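Local coordinates for subtilisin-like protein (Prochloron didemni, PDB 3ZXY) that probably acts as a serine endopeptidase of the subtilisin family, the deposited chain being the protease domain of PatA with its catalytic serine replaced, at residues A[220-225]-A[240-244]. The protein carries 1 engineered substitution. Coordinates in Å, arbitrary orientation, origin at the centre of the assembly. Residues are numbered along the deposited sequence.
Sequences VAALLL and VRQLL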
loop_
_atom_site.group_PDB
_atom_site.type_symbol
_atom_site.label_atom_id
_atom_site.label_comp_id
_atom_site.label_asym_id
_atom_site.label_seq_id
_atom_site.Cartn_x
_atom_site.Cartn_y
_atom_site.Cartn_z
ATOM N N VAL A 220 -4.592 1.077 -6.858
ATOM C CA VAL A 220 -5.118 2.173 -7.674
ATOM C C VAL A 220 -3.973 3.049 -8.200
ATOM O O VAL A 220 -3.974 3.450 -9.383
ATOM C CB VAL A 220 -6.165 2.992 -6.907
ATOM C CG1 VAL A 220 -6.523 4.259 -7.692
ATOM C CG2 VAL A 220 -7.396 2.134 -6.633
ATOM N N ALA A 221 -2.993 3.351 -7.351
ATOM C CA ALA A 221 -1.812 4.122 -7.772
ATOM C C ALA A 221 -1.106 3.423 -8.923
ATOM O O ALA A 221 -0.667 4.067 -9.873
ATOM C CB ALA A 221 -0.849 4.373 -6.600
ATOM N N ALA A 222 -1.010 2.098 -8.850
ATOM C CA ALA A 222 -0.378 1.328 -9.907
ATOM C C ALA A 222 -1.159 1.432 -11.214
ATOM O O ALA A 222 -0.565 1.550 -12.278
ATOM C CB ALA A 222 -0.210 -0.123 -9.471
ATOM N N LEU A 223 -2.484 1.414 -11.140
ATOM C CA LEU A 223 -3.315 1.598 -12.320
ATOM C C LEU A 223 -3.154 2.998 -12.911
ATOM O O LEU A 223 -3.156 3.144 -14.130
ATOM C CB LEU A 223 -4.784 1.313 -12.016
ATOM C CG LEU A 223 -5.094 -0.132 -11.620
ATOM C CD1 LEU A 223 -6.579 -0.252 -11.339
ATOM C CD2 LEU A 223 -4.674 -1.121 -12.710
ATOM N N LEU A 224 -3.012 4.011 -12.065
ATOM C CA LEU A 224 -2.780 5.373 -12.572
ATOM C C LEU A 224 -1.416 5.487 -13.265
ATOM O O LEU A 224 -1.307 6.091 -14.331
ATOM C CB LEU A 224 -2.946 6.395 -11.449
ATOM C CG LEU A 224 -4.393 6.583 -10.981
ATOM C CD1 LEU A 224 -4.407 7.268 -9.616
ATOM C CD2 LEU A 224 -5.197 7.393 -12.004
ATOM N N LEU A 225 -0.374 4.901 -12.689
ATOM C CA LEU A 225 0.918 4.826 -13.374
ATOM C C LEU A 225 0.814 4.078 -14.693
ATOM O O LEU A 225 1.432 4.454 -15.676
ATOM C CB LEU A 225 1.972 4.162 -12.484
ATOM C CG LEU A 225 2.402 4.918 -11.237
ATOM C CD1 LEU A 225 3.258 4.004 -10.363
ATOM C CD2 LEU A 225 3.177 6.165 -11.638
ATOM N N VAL A 240 1.095 10.900 -9.188
ATOM C CA VAL A 240 -0.048 10.057 -8.884
ATOM C C VAL A 240 -0.537 10.298 -7.452
ATOM O O VAL A 240 -1.748 10.382 -7.199
ATOM C CB VAL A 240 0.272 8.578 -9.164
ATOM C CG1 VAL A 240 -0.742 7.667 -8.476
ATOM C CG2 VAL A 240 0.361 8.334 -10.680
ATOM N N ARG A 241 0.387 10.441 -6.509
ATOM C CA ARG A 241 0.000 10.850 -5.162
ATOM C C ARG A 241 -0.805 12.152 -5.160
ATOM O O ARG A 241 -1.831 12.271 -4.497
ATOM C CB ARG A 241 1.239 11.016 -4.288
ATOM C CG ARG A 241 0.964 11.478 -2.868
ATOM C CD ARG A 241 2.290 11.594 -2.153
ATOM N NE ARG A 241 2.266 12.152 -0.837
ATOM C CZ ARG A 241 2.482 13.420 -0.513
ATOM N NH1 ARG A 241 2.647 14.384 -1.426
ATOM N NH2 ARG A 241 2.515 13.734 0.773
ATOM N N GLN A 242 -0.327 13.136 -5.921
ATOM C CA GLN A 242 -0.984 14.447 -5.967
ATOM C C GLN A 242 -2.399 14.307 -6.552
ATOM O O GLN A 242 -3.360 14.938 -6.072
ATOM C CB GLN A 242 -0.126 15.423 -6.779
ATOM C CG GLN A 242 -0.493 16.876 -6.565
ATOM C CD GLN A 242 0.019 17.465 -5.254
ATOM O OE1 GLN A 242 0.553 16.759 -4.391
ATOM N NE2 GLN A 242 -0.147 18.761 -5.100
ATOM N N LEU A 243 -2.524 13.486 -7.591
ATOM C CA LEU A 243 -3.834 13.243 -8.204
ATOM C C LEU A 243 -4.813 12.585 -7.237
ATOM O O LEU A 243 -5.985 12.950 -7.180
ATOM C CB LEU A 243 -3.705 12.374 -9.463
ATOM C CG LEU A 243 -3.015 13.022 -10.659
ATOM C CD1 LEU A 243 -2.571 11.932 -11.630
ATOM C CD2 LEU A 243 -3.940 14.009 -11.344
ATOM N N LEU A 244 -4.328 11.610 -6.477
ATOM C CA LEU A 244 -5.163 10.922 -5.507
ATOM C C LEU A 244 -5.602 11.866 -4.401
ATOM O O LEU A 244 -6.764 11.834 -3.957
ATOM C CB LEU A 244 -4.418 9.703 -4.942
ATOM C CG LEU A 244 -4.321 8.521 -5.908
ATOM C CD1 LEU A 244 -3.287 7.487 -5.450
ATOM C CD2 LEU A 244 -5.701 7.886 -6.091
#
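Val240 opens the 240-244 segment with its CA-to-CB bond aimed at helix 210-230 and wedges among Ala221, Leu224 and Leu225. Val240 CG1 lies 3.8 Å from both CA and CB of Ala221 and 3.9 Å from Leu224 CD1, while Val240 CG2 meets Leu225 CD2 at 3.7 Å and Leu224 CB at 3.9 Å. Ala221 and Val240 mark the nearest backbone approach, CA to CA 6.3 Å, where the short Ala221 side chain leaves room for Val240 CG1. Arg241 points away, its NE hydrogen-bonded to Val161 O. Leu243 turns toward the partner helix yet stays beyond contact range. One turn after Val240, Leu244 completes the patch: its CD2 touches Leu224 CD1 at 3.8 Å and Val220 CG1 at 4.0 Å, and its CD1 reaches Ala221 CB at 4.1 Å. The segment axes cross at 117° and approach to 10.2 Å. Ala221 and Leu225 also rest on Ile108 in strand 108-111 of the parallel subtilase sheet; helix 269-278 lies against both helices, Phe273 on Leu224 and Leu275 on Leu243. No hydrogen bond or charge pair links the segments; aliphatic shape fit and exclusion of water hold these buried helix faces together.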